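Local coordinates for protein esterase (uncultured bacterium FLS12, PDB 4RGY) that hydrolyses esters as a low-temperature-active alkaline esterase with an alpha/beta-hydrolase fold, at residues P104-A107 and R108-P112; M137-P140 and E141-A144; G92-Y95 and W96-I99. One frame throughout, in Å; residues are numbered along the deposited sequence.

Interaction 1: residues P104-A107 and R108-P112; sequences PALA and RSFFP
Pro104 meets Arg108 one turn further along the helix in two ways. Its carbonyl O takes the backbone N-H of Arg108 (N to O 3.0 Å), and its ring carbon CB lies over one face of the guanidinium, 3.6 Å from Arg108 NH1. The arginine reaches back because CG stands anti to its own carbonyl carbon (chi1 -74°) and the chain then runs extended to NE, with CG and CD passing the Pro104 carbonyl. NE itself is hydrogen-bonded to the carbonyl O of Ala114, beyond the helix. Ala105 O accepts from Ser109 N, at 2.9 Å. These bonds belong to the last turns of helix 95-110, which flanks the alpha/beta-hydrolase sheet and touches strands 2-11 and 16-25. Leu106 O is gripped twice, by Phe110 N and by the hydroxyl of Ser109, which turns back on its own helix to put Ser109 OG 2.8 Å from Leu106 O. The same oxygen sits 3.2 Å above one face of the Phe110 ring, offset toward the rim, while Leu106 CD2 packs against Phe110 CZ at 4.2 Å. Phe110 also meets Phe5 of the second subunit edge-to-face. Ala107 O accepts from Phe111 N, at 3.0 Å, and Phe111 is where the backbone leaves helical angles.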
ATOM      1  N   PRO A 104      -1.689 -18.796   9.640  1.00 14.06           N
ATOM      2  CA  PRO A 104      -2.763 -19.431   8.870  1.00 16.22           C
ATOM      3  C   PRO A 104      -4.139 -19.157   9.475  1.00 14.46           C
ATOM      4  O   PRO A 104      -5.101 -18.945   8.733  1.00 15.15           O
ATOM      5  CB  PRO A 104      -2.418 -20.921   8.942  1.00 17.15           C
ATOM      6  CG  PRO A 104      -0.957 -20.956   9.234  1.00 17.48           C
ATOM      7  CD  PRO A 104      -0.691 -19.781  10.104  1.00 13.61           C
ATOM      8  N   ALA A 105      -4.235 -19.139  10.802  1.00 16.13           N
ATOM      9  CA  ALA A 105      -5.505 -18.828  11.450  1.00 17.17           C
ATOM     10  C   ALA A 105      -5.981 -17.425  11.096  1.00 15.82           C
ATOM     11  O   ALA A 105      -7.160 -17.218  10.805  1.00 16.23           O
ATOM     12  CB  ALA A 105      -5.405 -18.989  12.966  1.00 16.11           C
ATOM     13  N   LEU A 106      -5.069 -16.456  11.125  1.00 14.25           N
ATOM     14  CA  LEU A 106      -5.436 -15.081  10.802  1.00 15.25           C
ATOM     15  C   LEU A 106      -5.866 -14.952   9.345  1.00 14.18           C
ATOM     16  O   LEU A 106      -6.865 -14.306   9.026  1.00 14.86           O
ATOM     17  CB  LEU A 106      -4.276 -14.129  11.096  1.00 16.21           C
ATOM     18  CG  LEU A 106      -4.001 -13.852  12.577  1.00 18.57           C
ATOM     19  CD1 LEU A 106      -2.685 -13.117  12.747  1.00 21.06           C
ATOM     20  CD2 LEU A 106      -5.134 -13.062  13.226  1.00 20.68           C
ATOM     21  N   ALA A 107      -5.110 -15.566   8.445  1.00 13.85           N
ATOM     22  CA  ALA A 107      -5.468 -15.515   7.037  1.00 15.01           C
ATOM     23  C   ALA A 107      -6.856 -16.101   6.804  1.00 13.94           C
ATOM     24  O   ALA A 107      -7.665 -15.519   6.079  1.00 14.91           O
ATOM     25  CB  ALA A 107      -4.426 -16.238   6.190  1.00 15.86           C
ATOM     26  N   ARG A 108      -7.138 -17.231   7.444  1.00 15.14           N
ATOM     27  CA  ARG A 108      -8.432 -17.888   7.294  1.00 16.26           C
ATOM     28  C   ARG A 108      -9.570 -17.093   7.940  1.00 16.22           C
ATOM     29  O   ARG A 108     -10.720 -17.185   7.507  1.00 17.47           O
ATOM     30  CB  ARG A 108      -8.358 -19.307   7.870  1.00 15.59           C
ATOM     31  CG  ARG A 108      -7.578 -20.259   6.981  1.00 16.79           C
ATOM     32  CD  ARG A 108      -7.121 -21.497   7.736  1.00 17.32           C
ATOM     33  NE  ARG A 108      -6.399 -22.398   6.842  1.00 16.57           N
ATOM     34  CZ  ARG A 108      -5.462 -23.250   7.239  1.00 17.74           C
ATOM     35  NH1 ARG A 108      -5.125 -23.319   8.519  1.00 20.63           N
ATOM     36  NH2 ARG A 108      -4.857 -24.023   6.345  1.00 20.53           N
ATOM     37  N   SER A 109      -9.251 -16.307   8.961  1.00 15.16           N
ATOM     38  CA  SER A 109     -10.255 -15.468   9.614  1.00 17.93           C
ATOM     39  C   SER A 109     -10.614 -14.255   8.745  1.00 16.97           C
ATOM     40  O   SER A 109     -11.762 -13.806   8.738  1.00 19.55           O
ATOM     41  CB  SER A 109      -9.776 -15.022  10.999  1.00 20.04           C
ATOM     42  OG  SER A 109      -8.901 -13.905  10.928  1.00 21.02           O
ATOM     43  N   PHE A 110      -9.643 -13.743   7.987  1.00 15.38           N
ATOM     44  CA  PHE A 110      -9.868 -12.564   7.155  1.00 15.57           C
ATOM     45  C   PHE A 110     -10.502 -12.909   5.805  1.00 14.86           C
ATOM     46  O   PHE A 110     -11.336 -12.161   5.277  1.00 14.49           O
ATOM     47  CB  PHE A 110      -8.542 -11.863   6.841  1.00 15.77           C
ATOM     48  CG  PHE A 110      -7.803 -11.334   8.041  1.00 14.79           C
ATOM     49  CD1 PHE A 110      -8.458 -11.003   9.218  1.00 15.02           C
ATOM     50  CD2 PHE A 110      -6.428 -11.138   7.966  1.00 14.43           C
ATOM     51  CE1 PHE A 110      -7.743 -10.503  10.307  1.00 17.17           C
ATOM     52  CE2 PHE A 110      -5.712 -10.648   9.041  1.00 16.25           C
ATOM     53  CZ  PHE A 110      -6.365 -10.333  10.214  1.00 15.45           C
ATOM     54  N   PHE A 111     -10.060 -14.018   5.215  1.00 14.72           N
ATOM     55  CA  PHE A 111     -10.340 -14.340   3.819  1.00 15.96           C
ATOM     56  C   PHE A 111     -11.031 -15.693   3.681  1.00 15.27           C
ATOM     57  O   PHE A 111     -10.943 -16.535   4.581  1.00 15.33           O
ATOM     58  CB  PHE A 111      -9.037 -14.322   2.995  1.00 15.80           C
ATOM     59  CG  PHE A 111      -8.374 -12.967   2.932  1.00 14.41           C
ATOM     60  CD1 PHE A 111      -8.955 -11.930   2.209  1.00 14.96           C
ATOM     61  CD2 PHE A 111      -7.175 -12.737   3.587  1.00 14.13           C
ATOM     62  CE1 PHE A 111      -8.347 -10.686   2.149  1.00 14.84           C
ATOM     63  CE2 PHE A 111      -6.566 -11.488   3.528  1.00 13.10           C
ATOM     64  CZ  PHE A 111      -7.157 -10.467   2.801  1.00 13.26           C
ATOM     65  N   PRO A 112     -11.725 -15.910   2.557  1.00 14.92           N
ATOM     66  CA  PRO A 112     -12.467 -17.160   2.352  1.00 15.84           C
ATOM     67  C   PRO A 112     -11.532 -18.280   1.901  1.00 16.90           C
ATOM     68  O   PRO A 112     -11.578 -18.737   0.755  1.00 17.55           O
ATOM     69  CB  PRO A 112     -13.476 -16.781   1.261  1.00 16.95           C
ATOM     70  CG  PRO A 112     -12.801 -15.711   0.488  1.00 17.99           C
ATOM     71  CD  PRO A 112     -11.998 -14.928   1.493  1.00 15.80           C
TER

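Interaction 2: residues M137-P140 and E141-A144; sequences MRHP and ERFA
His139 and Arg142 stack face to face: the guanidinium lies flat on the imidazole, centres 3.6 Å apart and planes 8° from parallel, a cation-pi type of pairing. The pair sits on the turn that follows helix 127-138 and leads into strand 145-149 of the alpha/beta-hydrolase sheet. Arg142 NH2 sits over the centre of the imidazole, and His139 ND1 in turn lies over the centre of the guanidinium. At the ring's edge, in its plane, His139 ND1 donates a fairly straight hydrogen bond to Glu141 OE2 (3.1 Å), which it meets on the syn side of the carboxylate. The imidazole is thus held on one face and at one edge, which probably limits its rotation. An alanine in place of His139 would probably strip the Arg142 guanidinium of its stacking surface and leave Glu141 OE2 without its N-H donor.

Glu141 gets its carboxylate there by folding back: CG lies between the backbone N and the carbonyl carbon (chi1 76°), and a second bend at chi2 brings the acid round to the ring. Glu141 OE2 also lies 3.6 Å from Arg142 NE, a long, charge-only pair with the oxygen well out of the guanidinium plane. Arg142 comes alongside on an extended chain, and its NH2 forms a salt bridge with Glu101 on helix 95-110, a second-shell acid that helps hold the guanidinium over the ring. In the backbone, Arg142 N donates to His139 O (2.9 Å). Phe143 turns its edge to that oxygen, CD2 lying 3.5 Å from His139 O. One water donates both to Arg138 O, at 2.8 Å, and to Glu141 OE1, at 3.1 Å.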
ATOM      1  N   MET A 137       7.039 -31.327   7.146  1.00 14.52           N
ATOM      2  CA  MET A 137       7.519 -32.501   7.869  1.00 14.71           C
ATOM      3  C   MET A 137       7.212 -32.479   9.371  1.00 17.09           C
ATOM      4  O   MET A 137       7.207 -33.531  10.025  1.00 19.03           O
ATOM      5  CB  MET A 137       9.008 -32.733   7.591  1.00 13.57           C
ATOM      6  CG  MET A 137       9.283 -33.063   6.122  1.00 14.46           C
ATOM      7  SD  MET A 137      10.934 -33.742   5.866  1.00 16.67           S
ATOM      8  CE  MET A 137      11.935 -32.281   6.023  1.00 17.47           C
ATOM      9  N   ARG A 138       6.961 -31.294   9.927  1.00 14.10           N
ATOM     10  CA  ARG A 138       6.526 -31.188  11.319  1.00 14.62           C
ATOM     11  C   ARG A 138       5.015 -31.330  11.405  1.00 17.55           C
ATOM     12  O   ARG A 138       4.487 -31.872  12.381  1.00 18.44           O
ATOM     13  CB  ARG A 138       6.972 -29.862  11.948  1.00 16.31           C
ATOM     14  CG  ARG A 138       8.472 -29.745  12.182  1.00 15.75           C
ATOM     15  CD  ARG A 138       8.910 -30.426  13.484  1.00 16.42           C
ATOM     16  NE  ARG A 138       8.408 -29.687  14.642  1.00 16.19           N
ATOM     17  CZ  ARG A 138       9.024 -28.640  15.186  1.00 14.24           C
ATOM     18  NH1 ARG A 138      10.191 -28.226  14.698  1.00 16.06           N
ATOM     19  NH2 ARG A 138       8.473 -28.010  16.221  1.00 16.01           N
ATOM     20  N   HIS A 139       4.319 -30.843  10.381  1.00 16.64           N
ATOM     21  CA  HIS A 139       2.866 -30.915  10.360  1.00 18.67           C
ATOM     22  C   HIS A 139       2.332 -31.532   9.073  1.00 19.72           C
ATOM     23  O   HIS A 139       1.583 -30.892   8.341  1.00 17.98           O
ATOM     24  CB  HIS A 139       2.278 -29.521  10.570  1.00 18.99           C
ATOM     25  CG  HIS A 139       2.540 -28.964  11.934  1.00 19.84           C
ATOM     26  ND1 HIS A 139       1.949 -29.473  13.072  1.00 22.58           N
ATOM     27  CD2 HIS A 139       3.343 -27.955  12.349  1.00 22.27           C
ATOM     28  CE1 HIS A 139       2.367 -28.793  14.125  1.00 25.25           C
ATOM     29  NE2 HIS A 139       3.213 -27.865  13.713  1.00 23.52           N
ATOM     30  N   PRO A 140       2.692 -32.795   8.804  1.00 18.90           N
ATOM     31  CA  PRO A 140       2.254 -33.433   7.561  1.00 18.78           C
ATOM     32  C   PRO A 140       0.737 -33.582   7.500  1.00 20.27           C
ATOM     33  O   PRO A 140       0.188 -33.764   6.416  1.00 22.72           O
ATOM     34  CB  PRO A 140       2.929 -34.808   7.623  1.00 20.52           C
ATOM     35  CG  PRO A 140       3.137 -35.061   9.060  1.00 21.12           C
ATOM     36  CD  PRO A 140       3.450 -33.725   9.661  1.00 19.53           C
ATOM     37  N   GLU A 141       0.076 -33.491   8.650  1.00 20.57           N
ATOM     38  CA  GLU A 141      -1.377 -33.582   8.701  1.00 21.95           C
ATOM     39  C   GLU A 141      -2.065 -32.289   8.241  1.00 21.97           C
ATOM     40  O   GLU A 141      -3.280 -32.276   8.035  1.00 22.95           O
ATOM     41  CB  GLU A 141      -1.848 -33.968  10.109  1.00 23.18           C
ATOM     42  CG  GLU A 141      -1.804 -32.844  11.152  1.00 26.54           C
ATOM     43  CD  GLU A 141      -0.411 -32.571  11.727  1.00 26.38           C
ATOM     44  OE1 GLU A 141       0.535 -33.338  11.434  1.00 25.02           O
ATOM     45  OE2 GLU A 141      -0.269 -31.589  12.496  1.00 30.14           O
ATOM     46  N   ARG A 142      -1.293 -31.212   8.080  1.00 19.56           N
ATOM     47  CA  ARG A 142      -1.853 -29.906   7.690  1.00 18.63           C
ATOM     48  C   ARG A 142      -1.573 -29.485   6.244  1.00 17.99           C
ATOM     49  O   ARG A 142      -2.206 -28.554   5.734  1.00 18.67           O
ATOM     50  CB  ARG A 142      -1.333 -28.811   8.619  1.00 18.85           C
ATOM     51  CG  ARG A 142      -1.648 -29.035  10.078  1.00 22.27           C
ATOM     52  CD  ARG A 142      -1.131 -27.874  10.917  1.00 22.37           C
ATOM     53  NE  ARG A 142      -1.304 -28.131  12.341  1.00 25.54           N
ATOM     54  CZ  ARG A 142      -0.727 -27.420  13.305  1.00 27.92           C
ATOM     55  NH1 ARG A 142      -0.941 -27.730  14.577  1.00 29.49           N
ATOM     56  NH2 ARG A 142       0.072 -26.408  12.998  1.00 26.42           N
ATOM     57  N   PHE A 143      -0.639 -30.159   5.583  1.00 18.03           N
ATOM     58  CA  PHE A 143      -0.214 -29.767   4.241  1.00 17.76           C
ATOM     59  C   PHE A 143      -0.280 -30.918   3.256  1.00 17.43           C
ATOM     60  O   PHE A 143       0.273 -31.986   3.493  1.00 18.96           O
ATOM     61  CB  PHE A 143       1.206 -29.190   4.266  1.00 16.69           C
ATOM     62  CG  PHE A 143       1.322 -27.940   5.075  1.00 16.97           C
ATOM     63  CD1 PHE A 143       0.988 -26.714   4.512  1.00 16.25           C
ATOM     64  CD2 PHE A 143       1.726 -27.981   6.402  1.00 17.86           C
ATOM     65  CE1 PHE A 143       1.071 -25.540   5.256  1.00 18.22           C
ATOM     66  CE2 PHE A 143       1.810 -26.814   7.153  1.00 17.46           C
ATOM     67  CZ  PHE A 143       1.475 -25.588   6.577  1.00 17.20           C
ATOM     68  N   ALA A 144      -0.950 -30.692   2.139  1.00 15.20           N
ATOM     69  CA  ALA A 144      -1.005 -31.695   1.084  1.00 14.22           C
ATOM     70  C   ALA A 144       0.305 -31.730   0.307  1.00 17.86           C
ATOM     71  O   ALA A 144       0.617 -32.728  -0.347  1.00 15.73           O
ATOM     72  CB  ALA A 144      -2.158 -31.394   0.152  1.00 17.52           C
TER
HETATM   73  O   HOH W   1       2.472 -33.106  13.817  1.00 35.57           O

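Interaction 3: residues G92-Y95 and W96-I99; sequences GLQY and WTFI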
ATOM      1  N   GLY A  92      14.890 -13.879  20.433  1.00 14.38           N
ATOM      2  CA  GLY A  92      14.067 -13.172  19.478  1.00 15.48           C
ATOM      3  C   GLY A  92      12.615 -13.543  19.644  1.00 16.47           C
ATOM      4  O   GLY A  92      12.175 -13.941  20.728  1.00 21.56           O
ATOM      5  N   LEU A  93      11.857 -13.403  18.566  1.00 15.26           N
ATOM      6  CA  LEU A  93      10.425 -13.623  18.637  1.00 14.78           C
ATOM      7  C   LEU A  93      10.050 -15.012  18.153  1.00 13.96           C
ATOM      8  O   LEU A  93      10.866 -15.738  17.555  1.00 13.83           O
ATOM      9  CB  LEU A  93       9.681 -12.565  17.825  1.00 13.89           C
ATOM     10  CG  LEU A  93      10.033 -11.120  18.200  1.00 13.97           C
ATOM     11  CD1 LEU A  93       9.286 -10.117  17.309  1.00 14.45           C
ATOM     12  CD2 LEU A  93       9.729 -10.858  19.666  1.00 17.29           C
ATOM     13  N   GLN A  94       8.798 -15.367  18.396  1.00 14.00           N
ATOM     14  CA  GLN A  94       8.320 -16.719  18.150  1.00 15.02           C
ATOM     15  C   GLN A  94       7.798 -16.896  16.731  1.00 14.43           C
ATOM     16  O   GLN A  94       6.602 -17.087  16.513  1.00 12.90           O
ATOM     17  CB  GLN A  94       7.248 -17.080  19.181  1.00 16.88           C
ATOM     18  CG  GLN A  94       7.765 -17.066  20.617  1.00 18.73           C
ATOM     19  CD  GLN A  94       8.695 -18.226  20.930  1.00 24.63           C
ATOM     20  OE1 GLN A  94       9.919 -18.116  20.805  1.00 26.15           O
ATOM     21  NE2 GLN A  94       8.116 -19.346  21.345  1.00 30.95           N
ATOM     22  N   TYR A  95       8.713 -16.855  15.764  1.00 13.53           N
ATOM     23  CA  TYR A  95       8.320 -16.890  14.355  1.00 12.99           C
ATOM     24  C   TYR A  95       7.815 -18.249  13.849  1.00 11.62           C
ATOM     25  O   TYR A  95       7.061 -18.299  12.888  1.00 13.42           O
ATOM     26  CB  TYR A  95       9.452 -16.387  13.468  1.00 12.80           C
ATOM     27  CG  TYR A  95       9.719 -14.901  13.595  1.00 12.66           C
ATOM     28  CD1 TYR A  95       9.011 -13.982  12.838  1.00 13.65           C
ATOM     29  CD2 TYR A  95      10.698 -14.432  14.459  1.00 15.41           C
ATOM     30  CE1 TYR A  95       9.273 -12.619  12.949  1.00 14.96           C
ATOM     31  CE2 TYR A  95      10.969 -13.094  14.569  1.00 15.81           C
ATOM     32  CZ  TYR A  95      10.260 -12.200  13.807  1.00 14.94           C
ATOM     33  OH  TYR A  95      10.543 -10.857  13.937  1.00 20.66           O
ATOM     34  N   TRP A  96       8.230 -19.342  14.488  1.00 12.78           N
ATOM     35  CA  TRP A  96       7.683 -20.658  14.146  1.00 12.29           C
ATOM     36  C   TRP A  96       6.240 -20.804  14.616  1.00 12.80           C
ATOM     37  O   TRP A  96       5.379 -21.267  13.858  1.00 12.89           O
ATOM     38  CB  TRP A  96       8.521 -21.773  14.759  1.00 12.21           C
ATOM     39  CG  TRP A  96       7.850 -23.125  14.689  1.00 12.39           C
ATOM     40  CD1 TRP A  96       7.359 -23.845  15.745  1.00 14.30           C
ATOM     41  CD2 TRP A  96       7.619 -23.928  13.515  1.00 12.82           C
ATOM     42  NE1 TRP A  96       6.834 -25.038  15.302  1.00 13.97           N
ATOM     43  CE2 TRP A  96       6.978 -25.115  13.942  1.00 14.31           C
ATOM     44  CE3 TRP A  96       7.867 -23.748  12.146  1.00 12.67           C
ATOM     45  CZ2 TRP A  96       6.603 -26.126  13.054  1.00 13.91           C
ATOM     46  CZ3 TRP A  96       7.501 -24.758  11.265  1.00 14.61           C
ATOM     47  CH2 TRP A  96       6.871 -25.932  11.725  1.00 15.53           C
ATOM     48  N   THR A  97       5.959 -20.395  15.850  1.00 12.66           N
ATOM     49  CA  THR A  97       4.588 -20.455  16.325  1.00 12.52           C
ATOM     50  C   THR A  97       3.720 -19.514  15.482  1.00 12.80           C
ATOM     51  O   THR A  97       2.568 -19.818  15.165  1.00 14.26           O
ATOM     52  CB  THR A  97       4.501 -20.149  17.833  1.00 12.79           C
ATOM     53  OG1 THR A  97       5.193 -21.185  18.544  1.00 14.57           O
ATOM     54  CG2 THR A  97       3.055 -20.119  18.316  1.00 14.70           C
ATOM     55  N   PHE A  98       4.291 -18.380  15.084  1.00 12.05           N
ATOM     56  CA  PHE A  98       3.594 -17.467  14.195  1.00 11.85           C
ATOM     57  C   PHE A  98       3.275 -18.136  12.855  1.00 13.32           C
ATOM     58  O   PHE A  98       2.112 -18.175  12.427  1.00 13.81           O
ATOM     59  CB  PHE A  98       4.447 -16.211  13.973  1.00 13.21           C
ATOM     60  CG  PHE A  98       3.907 -15.288  12.913  1.00 11.80           C
ATOM     61  CD1 PHE A  98       2.708 -14.599  13.109  1.00 13.29           C
ATOM     62  CD2 PHE A  98       4.603 -15.099  11.723  1.00 12.59           C
ATOM     63  CE1 PHE A  98       2.212 -13.744  12.138  1.00 15.01           C
ATOM     64  CE2 PHE A  98       4.113 -14.239  10.748  1.00 14.87           C
ATOM     65  CZ  PHE A  98       2.916 -13.561  10.957  1.00 15.31           C
ATOM     66  N   ILE A  99       4.291 -18.658  12.172  1.00 13.71           N
ATOM     67  CA  ILE A  99       4.063 -19.170  10.827  1.00 12.87           C
ATOM     68  C   ILE A  99       3.216 -20.450  10.816  1.00 13.98           C
ATOM     69  O   ILE A  99       2.440 -20.681   9.884  1.00 14.30           O
ATOM     70  CB  ILE A  99       5.384 -19.354  10.030  1.00 12.74           C
ATOM     71  CG1 ILE A  99       5.111 -19.424   8.526  1.00 15.21           C
ATOM     72  CG2 ILE A  99       6.166 -20.591  10.505  1.00 13.60           C
ATOM     73  CD1 ILE A  99       4.614 -18.126   7.919  1.00 14.14           C
TER
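Phe98 swings its CG anti to the backbone N (chi1 172°), so that its ring leads away from the preceding turn while CB stays close, 3.4 Å from Gln94 O and 3.5 Å from Tyr95 O. The ring presents its edge to Tyr95 O. In Ile99 it is CG1 that stands opposite the backbone N (chi1 -161°); this puts CG2 between N and the carbonyl carbon, and that methyl comes to 3.4 Å from Tyr95 O. Ile99 CG2, Phe98 CB and the Phe98 ring edge thus all lie about Tyr95 O, and Phe98 CB also nears Gln94 O.

Both carbonyls are taken by backbone N-H groups of the first turn. Phe98 N donates to Gln94 O at 3.0 Å, and Ile99 N donates to Tyr95 O at 2.9 Å. Gln94 occupies the N-cap position and is also the centre of an inverse gamma turn, closed by a weak bond from Tyr95 N to Leu93 O; the chain thus bends sharply just before the helix begins. Between side chains, the CB atoms of Gln94 and Thr97 approach to 4.3 Å. The polar ends find partners elsewhere: Thr97 OG1 is hydrogen-bonded to Asp88, and Tyr95 OH to His82, whose ring meets the tyrosine ring nearly at right angles.

This is the start of helix 95-110, entered from the long loop after strand 75-79. On its flank the Trp96 indole packs against Lys134, Leu135 and Arg138, so this end of helix 95-110 packs on helix 127-138 through the indole.

How the interactions relate
Interactions 3 and 1 belong to the two ends of helix 95-110, with centres about 18 Å apart. They touch where Pro104 CD packs 3.3 Å from Ile99 O; having no N-H, the proline leaves out one bond to the turn before, and the helix kinks there. Interaction 2, at the end of helix 127-138, touches interaction 3 through Trp96, whose CZ2 is 3.8 Å from His139 CD2. It stays clear of interaction 1, with nearest atoms about 5 Å apart. Helix 127-138 follows the probable nucleophile elbow at Ser126, which with His245 and Asp216 shows geometry consistent with a catalytic triad; interaction 2 lies at the far end of that helix.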